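Local structure of putative aminooxidase (2BA9) at residues A[132-137]-A[412-417]; A[385-390]-A[401-406]; A[389-394]-A[416-421]. The protein probably isomerises polyunsaturated fatty acids such as linoleic acid to conjugated linoleic acid, using a bound flavin-adenine dinucleotide within an amine-oxidase-type fold. All blocks are in the same frame, centred on the assembly; numbering follows the deposited sequence.

Contact 1 (A[132-137]-A[412-417]); sequences GHYNKV and CHYSKD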
loop_
_atom_site.group_PDB
_atom_site.type_symbol
_atom_site.label_atom_id
_atom_site.label_comp_id
_atom_site.label_asym_id
_atom_site.label_seq_id
_atom_site.Cartn_x
_atom_site.Cartn_y
_atom_site.Cartn_z
ATOM N N GLY A 132 -3.166 12.480 -0.193
ATOM C CA GLY A 132 -2.606 13.015 1.050
ATOM C C GLY A 132 -3.696 13.508 1.987
ATOM O O GLY A 132 -4.885 13.385 1.675
ATOM N N HIS A 133 -3.284 14.049 3.132
ATOM C CA HIS A 133 -4.210 14.461 4.192
ATOM C C HIS A 133 -4.017 15.921 4.634
ATOM O O HIS A 133 -4.655 16.376 5.596
ATOM C CB HIS A 133 -4.073 13.515 5.406
ATOM C CG HIS A 133 -4.246 12.061 5.069
ATOM N ND1 HIS A 133 -5.340 11.323 5.471
ATOM C CD2 HIS A 133 -3.456 11.207 4.379
ATOM C CE1 HIS A 133 -5.219 10.082 5.040
ATOM N NE2 HIS A 133 -4.087 9.986 4.365
ATOM N N TYR A 134 -3.166 16.655 3.911
ATOM C CA TYR A 134 -2.824 18.053 4.222
ATOM C C TYR A 134 -4.021 18.986 4.005
ATOM O O TYR A 134 -4.111 20.053 4.631
ATOM C CB TYR A 134 -1.577 18.530 3.424
ATOM C CG TYR A 134 -1.574 18.199 1.939
ATOM C CD1 TYR A 134 -2.190 19.036 1.045
ATOM C CD2 TYR A 134 -0.964 17.037 1.444
ATOM C CE1 TYR A 134 -2.213 18.759 -0.298
ATOM C CE2 TYR A 134 -0.980 16.741 0.080
ATOM C CZ TYR A 134 -1.613 17.616 -0.782
ATOM O OH TYR A 134 -1.679 17.397 -2.128
ATOM N N ASN A 135 -4.929 18.580 3.118
ATOM C CA ASN A 135 -6.250 19.184 3.045
ATOM C C ASN A 135 -7.142 18.457 4.053
ATOM O O ASN A 135 -7.506 17.290 3.852
ATOM C CB ASN A 135 -6.833 19.103 1.630
ATOM C CG ASN A 135 -5.874 19.638 0.556
ATOM O OD1 ASN A 135 -5.369 18.876 -0.276
ATOM N ND2 ASN A 135 -5.636 20.948 0.563
ATOM N N LYS A 136 -7.458 19.136 5.153
ATOM C CA LYS A 136 -8.173 18.525 6.284
ATOM C C LYS A 136 -9.558 18.014 5.866
ATOM O O LYS A 136 -10.389 18.768 5.335
ATOM C CB LYS A 136 -8.291 19.542 7.427
ATOM C CG LYS A 136 -8.776 18.997 8.783
ATOM C CD LYS A 136 -9.250 20.179 9.697
ATOM C CE LYS A 136 -9.812 19.709 11.034
ATOM N NZ LYS A 136 -10.391 20.826 11.896
ATOM N N VAL A 137 -9.810 16.736 6.119
ATOM C CA VAL A 137 -11.059 16.104 5.695
ATOM C C VAL A 137 -12.187 16.390 6.682
ATOM O O VAL A 137 -11.949 16.725 7.841
ATOM C CB VAL A 137 -10.902 14.574 5.511
ATOM C CG1 VAL A 137 -9.771 14.257 4.507
ATOM C CG2 VAL A 137 -10.642 13.882 6.857
ATOM N N CYS A 412 3.269 7.526 -5.216
ATOM C CA CYS A 412 3.937 8.171 -6.343
ATOM C C CYS A 412 3.307 9.544 -6.604
ATOM O O CYS A 412 4.017 10.526 -6.796
ATOM C CB CYS A 412 3.861 7.304 -7.601
ATOM S SG CYS A 412 4.816 5.760 -7.513
ATOM N N HIS A 413 1.975 9.591 -6.600
ATOM C CA HIS A 413 1.201 10.848 -6.724
ATOM C C HIS A 413 1.572 11.859 -5.618
ATOM O O HIS A 413 1.754 13.066 -5.871
ATOM C CB HIS A 413 -0.297 10.506 -6.704
ATOM C CG HIS A 413 -1.209 11.650 -7.031
ATOM N ND1 HIS A 413 -2.581 11.543 -6.945
ATOM C CD2 HIS A 413 -0.957 12.925 -7.405
ATOM C CE1 HIS A 413 -3.134 12.694 -7.274
ATOM N NE2 HIS A 413 -2.170 13.549 -7.561
ATOM N N TYR A 414 1.724 11.362 -4.395
ATOM C CA TYR A 414 2.188 12.206 -3.303
ATOM C C TYR A 414 3.617 12.714 -3.542
ATOM O O TYR A 414 3.905 13.889 -3.289
ATOM C CB TYR A 414 2.110 11.472 -1.960
ATOM C CG TYR A 414 2.361 12.382 -0.776
ATOM C CD1 TYR A 414 1.308 12.920 -0.054
ATOM C CD2 TYR A 414 3.656 12.718 -0.391
ATOM C CE1 TYR A 414 1.536 13.770 1.021
ATOM C CE2 TYR A 414 3.892 13.557 0.681
ATOM C CZ TYR A 414 2.828 14.077 1.382
ATOM O OH TYR A 414 3.052 14.904 2.441
ATOM N N SER A 415 4.512 11.838 -4.004
ATOM C CA SER A 415 5.888 12.265 -4.338
ATOM C C SER A 415 5.918 13.374 -5.425
ATOM O O SER A 415 6.561 14.418 -5.253
ATOM C CB SER A 415 6.760 11.064 -4.743
ATOM O OG SER A 415 7.322 10.412 -3.597
ATOM N N LYS A 416 5.204 13.142 -6.523
ATOM C CA LYS A 416 4.976 14.156 -7.582
ATOM C C LYS A 416 4.563 15.509 -6.999
ATOM O O LYS A 416 5.158 16.551 -7.310
ATOM C CB LYS A 416 3.877 13.653 -8.538
ATOM C CG LYS A 416 3.469 14.578 -9.686
ATOM C CD LYS A 416 2.243 14.007 -10.397
ATOM C CE LYS A 416 1.935 14.698 -11.716
ATOM N NZ LYS A 416 1.373 16.045 -11.511
ATOM N N ASP A 417 3.527 15.492 -6.170
ATOM C CA ASP A 417 2.969 16.723 -5.607
ATOM C C ASP A 417 3.929 17.376 -4.604
ATOM O O ASP A 417 3.944 18.586 -4.483
ATOM C CB ASP A 417 1.621 16.449 -4.927
ATOM C CG ASP A 417 0.477 16.249 -5.916
ATOM O OD1 ASP A 417 0.598 16.636 -7.102
ATOM O OD2 ASP A 417 -0.566 15.715 -5.500
HETATM O O HOH W 1 -0.330 15.327 -2.852
#
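Two tyrosines, Tyr-134 from a loop and Tyr-414 from helix 408-423, slide past each other in opposite directions. CE1 of Tyr-414 meets the CD2-CE2 edge of the Tyr-134 ring, near its plane and 4.0 Å from CE2 of Tyr-134; seen from Tyr-414, the approach is oblique. A chi1 of 47° sets CG of Tyr-134 between its own backbone N and carbonyl carbon, with the ring directed at the helix. Beside the pair CA of Gly-132 lies at the edge of the Tyr-414 ring, 4.1 Å from CD1 of Tyr-414. Gly-132, at positive phi (74°), has no side chain, so its CA can come up to that edge. The side chains of Tyr-134 and Asp-417 cross at about a right angle, ring and carboxylate planes 84° apart. OH of Tyr-134 and OD2 of Asp-417 stand 3.9 Å apart, and one water bridges them. This water accepts from Tyr-134 OH at 2.6 Å, lying in the plane of the ring, and donates to Asp-417 OD2 at 2.7 Å. Arg-421 adds a cation-pi contact to Tyr-134. Loop and C-terminal helix are thus joined by aromatic packing and a water that relays the phenol's hydrogen bond to the carboxylate, with no direct hydrogen bond between them.

Contact 2 (A[385-390]-A[401-406]); sequences EKVEGM and EIMSFG. With FAD (flavin-adenine dinucleotide), chain D.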
loop_
_atom_site.group_PDB
_atom_site.type_symbol
_atom_site.label_atom_id
_atom_site.label_comp_id
_atom_site.label_asym_id
_atom_site.label_seq_id
_atom_site.Cartn_x
_atom_site.Cartn_y
_atom_site.Cartn_z
ATOM N N GLU A 385 -2.110 17.481 10.537
ATOM C CA GLU A 385 -1.931 18.918 10.642
ATOM C C GLU A 385 -0.545 19.167 11.216
ATOM O O GLU A 385 0.203 20.004 10.720
ATOM C CB GLU A 385 -3.018 19.555 11.526
ATOM C CG GLU A 385 -4.405 19.553 10.878
ATOM C CD GLU A 385 -5.412 20.386 11.640
ATOM O OE1 GLU A 385 -5.227 21.612 11.690
ATOM O OE2 GLU A 385 -6.396 19.822 12.170
ATOM N N LYS A 386 -0.195 18.404 12.249
ATOM C CA LYS A 386 1.135 18.491 12.835
ATOM C C LYS A 386 2.214 18.061 11.838
ATOM O O LYS A 386 3.115 18.834 11.528
ATOM C CB LYS A 386 1.219 17.643 14.107
ATOM C CG LYS A 386 2.581 17.683 14.782
ATOM C CD LYS A 386 2.879 19.044 15.439
ATOM C CE LYS A 386 3.907 18.915 16.566
ATOM N NZ LYS A 386 3.957 20.085 17.509
ATOM N N VAL A 387 2.121 16.838 11.320
ATOM C CA VAL A 387 3.232 16.292 10.529
ATOM C C VAL A 387 3.436 17.057 9.210
ATOM O O VAL A 387 4.579 17.311 8.815
ATOM C CB VAL A 387 3.111 14.773 10.341
ATOM C CG1 VAL A 387 4.210 14.242 9.401
ATOM C CG2 VAL A 387 3.195 14.092 11.698
ATOM N N GLU A 388 2.344 17.477 8.565
ATOM C CA GLU A 388 2.454 18.300 7.356
ATOM C C GLU A 388 2.940 19.714 7.669
ATOM O O GLU A 388 3.621 20.331 6.846
ATOM C CB GLU A 388 1.139 18.358 6.578
ATOM C CG GLU A 388 0.738 17.039 5.936
ATOM C CD GLU A 388 1.557 16.698 4.694
ATOM O OE1 GLU A 388 2.683 17.220 4.539
ATOM O OE2 GLU A 388 1.068 15.908 3.868
ATOM N N GLY A 389 2.572 20.222 8.845
ATOM C CA GLY A 389 3.111 21.470 9.347
ATOM C C GLY A 389 4.607 21.390 9.585
ATOM O O GLY A 389 5.309 22.389 9.465
ATOM N N MET A 390 5.100 20.201 9.913
ATOM C CA MET A 390 6.543 19.985 10.088
ATOM C C MET A 390 7.338 19.920 8.791
ATOM O O MET A 390 8.563 19.816 8.843
ATOM C CB MET A 390 6.793 18.691 10.852
ATOM C CG MET A 390 6.322 18.711 12.281
ATOM S SD MET A 390 6.575 17.079 12.958
ATOM C CE MET A 390 5.397 17.024 14.269
ATOM N N GLU A 401 4.177 5.909 2.344
ATOM C CA GLU A 401 2.833 5.414 2.642
ATOM C C GLU A 401 2.134 6.183 3.773
ATOM O O GLU A 401 0.972 6.535 3.627
ATOM C CB GLU A 401 2.863 3.928 2.933
ATOM C CG GLU A 401 3.187 3.066 1.697
ATOM C CD GLU A 401 3.364 1.593 2.032
ATOM O OE1 GLU A 401 4.013 1.299 3.055
ATOM O OE2 GLU A 401 2.869 0.732 1.281
ATOM N N ILE A 402 2.849 6.477 4.860
ATOM C CA ILE A 402 2.246 7.139 6.026
ATOM C C ILE A 402 1.556 8.467 5.683
ATOM O O ILE A 402 0.531 8.762 6.271
ATOM C CB ILE A 402 3.272 7.353 7.184
ATOM C CG1 ILE A 402 2.578 7.754 8.502
ATOM C CG2 ILE A 402 4.323 8.411 6.782
ATOM C CD1 ILE A 402 1.373 6.932 8.899
ATOM N N MET A 403 2.076 9.215 4.702
ATOM C CA MET A 403 1.559 10.565 4.356
ATOM C C MET A 403 0.409 10.578 3.340
ATOM O O MET A 403 -0.200 11.631 3.080
ATOM C CB MET A 403 2.680 11.466 3.808
ATOM C CG MET A 403 3.851 11.695 4.753
ATOM S SD MET A 403 3.405 12.133 6.458
ATOM C CE MET A 403 2.463 13.635 6.183
ATOM N N SER A 404 0.134 9.411 2.768
ATOM C CA SER A 404 -0.871 9.259 1.728
ATOM C C SER A 404 -1.685 7.998 2.020
ATOM O O SER A 404 -2.625 8.028 2.813
ATOM C CB SER A 404 -0.208 9.205 0.336
ATOM O OG SER A 404 0.774 8.168 0.240
ATOM N N PHE A 405 -1.312 6.892 1.393
ATOM C CA PHE A 405 -1.972 5.621 1.628
ATOM C C PHE A 405 -1.042 4.529 1.154
ATOM O O PHE A 405 -0.175 4.780 0.313
ATOM C CB PHE A 405 -3.303 5.564 0.876
ATOM C CG PHE A 405 -4.033 4.285 1.063
ATOM C CD1 PHE A 405 -4.721 4.036 2.244
ATOM C CD2 PHE A 405 -4.009 3.308 0.076
ATOM C CE1 PHE A 405 -5.390 2.833 2.430
ATOM C CE2 PHE A 405 -4.665 2.099 0.260
ATOM C CZ PHE A 405 -5.367 1.868 1.431
ATOM N N GLY A 406 -1.218 3.329 1.701
ATOM C CA GLY A 406 -0.412 2.180 1.340
ATOM C C GLY A 406 -0.712 1.581 -0.027
ATOM O O GLY A 406 -0.903 0.374 -0.123
HETATM P PA FAD D . 7.809 0.435 -0.072
HETATM O O1A FAD D . 7.172 -0.169 -1.289
HETATM O O2A FAD D . 7.721 -0.366 1.211
HETATM O O5B FAD D . 9.369 0.645 -0.365
HETATM C C5B FAD D . 10.142 1.257 0.640
HETATM C C4B FAD D . 11.613 1.159 0.295
HETATM O O4B FAD D . 12.361 1.813 1.300
HETATM C C3B FAD D . 12.083 -0.294 0.203
HETATM O O3B FAD D . 12.729 -0.513 -1.031
HETATM C C2B FAD D . 12.996 -0.449 1.396
HETATM O O2B FAD D . 13.993 -1.455 1.211
HETATM C C1B FAD D . 13.469 1.000 1.611
HETATM N N9A FAD D . 13.938 1.186 2.995
HETATM C C8A FAD D . 13.255 0.904 4.159
HETATM N N7A FAD D . 14.057 1.198 5.221
HETATM C C5A FAD D . 15.244 1.667 4.745
HETATM C C6A FAD D . 16.432 2.100 5.368
HETATM N N6A FAD D . 16.397 2.465 6.691
HETATM N N1A FAD D . 17.477 2.555 4.571
HETATM C C2A FAD D . 17.393 2.528 3.186
HETATM N N3A FAD D . 16.219 2.094 2.585
HETATM C C4A FAD D . 15.175 1.653 3.342
HETATM N N1 FAD D . -0.499 -1.318 -4.144
HETATM C C2 FAD D . -1.414 -0.981 -5.120
HETATM O O2 FAD D . -1.406 0.150 -5.606
HETATM N N3 FAD D . -2.356 -1.907 -5.526
HETATM C C4 FAD D . -2.363 -3.175 -4.983
HETATM O O4 FAD D . -3.210 -3.988 -5.384
HETATM C C4X FAD D . -1.427 -3.523 -4.004
HETATM N N5 FAD D . -1.418 -4.777 -3.418
HETATM C C5X FAD D . -0.401 -5.180 -2.574
HETATM C C6 FAD D . -0.341 -6.493 -2.114
HETATM C C7 FAD D . 0.712 -6.894 -1.294
HETATM C C7M FAD D . 0.754 -8.322 -0.830
HETATM C C8 FAD D . 1.694 -5.978 -0.927
HETATM C C8M FAD D . 2.844 -6.358 -0.045
HETATM C C9 FAD D . 1.621 -4.666 -1.388
HETATM C C9A FAD D . 0.571 -4.247 -2.207
HETATM N N10 FAD D . 0.466 -2.922 -2.667
HETATM C C10 FAD D . -0.481 -2.582 -3.607
HETATM C "C1'" FAD D . 1.115 -1.800 -1.929
HETATM C "C2'" FAD D . 2.328 -1.254 -2.672
HETATM O "O2'" FAD D . 3.201 -2.292 -3.106
HETATM C "C3'" FAD D . 3.042 -0.292 -1.735
HETATM O "O3'" FAD D . 2.097 0.645 -1.211
HETATM C "C4'" FAD D . 4.180 0.419 -2.449
HETATM O "O4'" FAD D . 5.252 -0.474 -2.729
HETATM C "C5'" FAD D . 4.633 1.589 -1.586
HETATM O "O5'" FAD D . 5.860 2.079 -2.047
HETATM P P FAD D . 6.831 2.902 -1.043
HETATM O O1P FAD D . 8.123 3.276 -1.745
HETATM O O2P FAD D . 6.080 4.093 -0.557
HETATM O O3P FAD D . 7.193 1.901 0.158
HETATM O O HOH W 2 -0.830 14.324 4.121
#
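Apolar packing joins Met-403 to Val-387 of helix 383-389. Sulfur SD of Met-403 rests 3.7 Å from CG1 of Val-387, the methyl that lies anti to the backbone N of its own residue (chi1 175°). Bends at chi2 (-47°) and chi3 (-59°) curl the methionine so that its terminal methyl touches both Val-387 and Glu-388. The second of these is a van der Waals contact of a methyl with a carboxylate: CE of Met-403 lies 3.5 Å from CD of Glu-388, the two side chains coming from opposite directions. Segment 401-406 belongs to the link that follows strand 396-398, the edge strand of the parallel sheet in this Rossmann-type FAD-binding fold, and leads into helix 408-423; its first residues form a 3-10 turn. The polar interactions run to both ends of the contact. Toward the helix, a water donates to OE2 of Glu-388 at 2.5 Å and to the carbonyl O of Met-403 at 3.0 Å, while the hydroxyl of Tyr-414 also bonds OE2 of Glu-388. At the cofactor, OE2 of Glu-401 accepts a hydrogen bond from the ribityl hydroxyl O3' of FAD at 2.6 Å. The other oxygen of Glu-401, OE1, forms a salt bridge with Lys-45, which also hydrogen-bonds the FAD.

Contact 3 (A[389-394]-A[416-421]); sequences GMQGRR and KDLVTR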
loop_
_atom_site.group_PDB
_atom_site.type_symbol
_atom_site.label_atom_id
_atom_site.label_comp_id
_atom_site.label_asym_id
_atom_site.label_seq_id
_atom_site.Cartn_x
_atom_site.Cartn_y
_atom_site.Cartn_z
ATOM N N GLY A 389 2.572 20.222 8.845
ATOM C CA GLY A 389 3.111 21.470 9.347
ATOM C C GLY A 389 4.607 21.390 9.585
ATOM O O GLY A 389 5.309 22.389 9.465
ATOM N N MET A 390 5.100 20.201 9.913
ATOM C CA MET A 390 6.543 19.985 10.088
ATOM C C MET A 390 7.338 19.920 8.791
ATOM O O MET A 390 8.563 19.816 8.843
ATOM C CB MET A 390 6.793 18.691 10.852
ATOM C CG MET A 390 6.322 18.711 12.281
ATOM S SD MET A 390 6.575 17.079 12.958
ATOM C CE MET A 390 5.397 17.024 14.269
ATOM N N GLN A 391 6.672 19.944 7.637
ATOM C CA GLN A 391 7.380 19.757 6.365
ATOM C C GLN A 391 8.489 20.787 6.212
ATOM O O GLN A 391 8.337 21.945 6.606
ATOM C CB GLN A 391 6.424 19.809 5.165
ATOM C CG GLN A 391 5.465 18.609 5.060
ATOM C CD GLN A 391 6.120 17.329 4.546
ATOM O OE1 GLN A 391 7.334 17.130 4.684
ATOM N NE2 GLN A 391 5.311 16.451 3.955
ATOM N N GLY A 392 9.629 20.343 5.694
ATOM C CA GLY A 392 10.757 21.238 5.453
ATOM C C GLY A 392 11.576 21.598 6.681
ATOM O O GLY A 392 12.630 22.235 6.555
ATOM N N ARG A 393 11.112 21.188 7.865
ATOM C CA ARG A 393 11.839 21.448 9.115
ATOM C C ARG A 393 13.210 20.800 9.105
ATOM O O ARG A 393 13.331 19.574 8.973
ATOM C CB ARG A 393 11.070 20.944 10.338
ATOM C CG ARG A 393 11.782 21.264 11.661
ATOM C CD ARG A 393 11.134 20.621 12.869
ATOM N NE ARG A 393 9.774 21.103 13.101
ATOM C CZ ARG A 393 9.038 20.815 14.171
ATOM N NH1 ARG A 393 9.521 20.055 15.147
ATOM N NH2 ARG A 393 7.806 21.292 14.265
ATOM N N ARG A 394 14.231 21.637 9.286
ATOM C CA ARG A 394 15.629 21.230 9.175
ATOM C C ARG A 394 15.858 20.460 7.890
ATOM O O ARG A 394 16.494 19.400 7.885
ATOM C CB ARG A 394 16.068 20.431 10.402
ATOM C CG ARG A 394 16.255 21.311 11.635
ATOM C CD ARG A 394 16.077 20.516 12.901
ATOM N NE ARG A 394 17.269 19.751 13.242
ATOM C CZ ARG A 394 17.267 18.571 13.861
ATOM N NH1 ARG A 394 16.140 17.967 14.203
ATOM N NH2 ARG A 394 18.415 17.981 14.138
ATOM N N LYS A 416 5.204 13.142 -6.523
ATOM C CA LYS A 416 4.976 14.156 -7.582
ATOM C C LYS A 416 4.563 15.509 -6.999
ATOM O O LYS A 416 5.158 16.551 -7.310
ATOM C CB LYS A 416 3.877 13.653 -8.538
ATOM C CG LYS A 416 3.469 14.578 -9.686
ATOM C CD LYS A 416 2.243 14.007 -10.397
ATOM C CE LYS A 416 1.935 14.698 -11.716
ATOM N NZ LYS A 416 1.373 16.045 -11.511
ATOM N N ASP A 417 3.527 15.492 -6.170
ATOM C CA ASP A 417 2.969 16.723 -5.607
ATOM C C ASP A 417 3.929 17.376 -4.604
ATOM O O ASP A 417 3.944 18.586 -4.483
ATOM C CB ASP A 417 1.621 16.449 -4.927
ATOM C CG ASP A 417 0.477 16.249 -5.916
ATOM O OD1 ASP A 417 0.598 16.636 -7.102
ATOM O OD2 ASP A 417 -0.566 15.715 -5.500
ATOM N N LEU A 418 4.732 16.573 -3.900
ATOM C CA LEU A 418 5.724 17.110 -2.958
ATOM C C LEU A 418 6.672 18.092 -3.645
ATOM O O LEU A 418 7.043 19.111 -3.068
ATOM C CB LEU A 418 6.536 15.992 -2.301
ATOM C CG LEU A 418 7.392 16.396 -1.090
ATOM C CD1 LEU A 418 6.546 16.483 0.191
ATOM C CD2 LEU A 418 8.553 15.410 -0.914
ATOM N N VAL A 419 7.062 17.758 -4.869
ATOM C CA VAL A 419 7.968 18.585 -5.653
ATOM C C VAL A 419 7.256 19.881 -6.014
ATOM O O VAL A 419 7.827 20.966 -5.905
ATOM C CB VAL A 419 8.412 17.879 -6.952
ATOM C CG1 VAL A 419 9.324 18.796 -7.768
ATOM C CG2 VAL A 419 9.098 16.537 -6.649
ATOM N N THR A 420 5.997 19.755 -6.425
ATOM C CA THR A 420 5.143 20.913 -6.688
ATOM C C THR A 420 4.936 21.760 -5.441
ATOM O O THR A 420 5.040 22.974 -5.498
ATOM C CB THR A 420 3.752 20.504 -7.214
ATOM O OG1 THR A 420 3.895 19.579 -8.301
ATOM C CG2 THR A 420 2.986 21.735 -7.685
ATOM N N ARG A 421 4.651 21.116 -4.315
ATOM C CA ARG A 421 4.282 21.846 -3.097
ATOM C C ARG A 421 5.437 22.607 -2.445
ATOM O O ARG A 421 5.219 23.709 -1.909
ATOM C CB ARG A 421 3.645 20.907 -2.074
ATOM C CG ARG A 421 2.292 20.344 -2.502
ATOM C CD ARG A 421 1.544 19.801 -1.323
ATOM N NE ARG A 421 2.255 18.694 -0.700
ATOM C CZ ARG A 421 2.318 18.444 0.613
ATOM N NH1 ARG A 421 1.747 19.245 1.516
ATOM N NH2 ARG A 421 2.986 17.373 1.031
#
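The amide nitrogen of Gln-391 touches both members of helix 408-423 that meet the loop here, one apolar and one charged. On the apolar side NE2 of Gln-391 lies 4.0 Å from the methyl CD1 of Leu-418, the two side chains passing at a slant. On the charged side NE2 of Gln-391 approaches NH2 of Arg-421 to 3.8 Å, with the amide and guanidinium planes 71° apart and the chains crossing nearly at right angles. Both groups are hydrogen-bond donors, so this is a van der Waals meeting of two N-H groups rather than a bond between them.

A shared partner lies one shell out. Gln-391 gives its NE2 hydrogen to Glu-388 OE1, and the same oxygen makes a long, weak ion pair with NH2 of Arg-421; the carboxylate would thereby offset the closeness of the two donors. At the other end of the amide, OE1 of Gln-391 accepts from the backbone N of Tyr-398, on strand 396-398. Gripped at both ends, the amide probably has its rotation fixed, and a bend at chi2 (-76°) carries it toward the helix. Arg-421 bends as well, at chi3 (-62°), which turns its guanidinium back toward Gln-391.

The backbone supplies the outermost layer. Met-390 to Arg-393 form a type II beta turn, closed by Arg-393 N to Met-390 O at 3.1 Å, with Gly-392 at positive phi in its third position. It is a tight turn linking helix 383-389 to the edge strand 396-398 of the Rossmann-type sheet, set against the C-terminal helix.

In the fold
Contact 2 is the buried member of the set: its touching side chains are chiefly apolar, and its loop reaches the FAD. Contacts 1 and 3 are only partly buried; both rest on helix 408-423, sharing Lys-416 and Asp-417, and contact 3 has its centre farthest from the middle of the chain. Contacts 2 and 3 share Gly-389 and Met-390, at the junction of helix 383-389 and the following turn. The chemistry shifts accordingly, from thioether packing in contact 2, to aromatic packing and a water bridge in contact 1, to an amide against a leucine methyl and a guanidinium in contact 3. Glu-388 is the polar partner shared by all three.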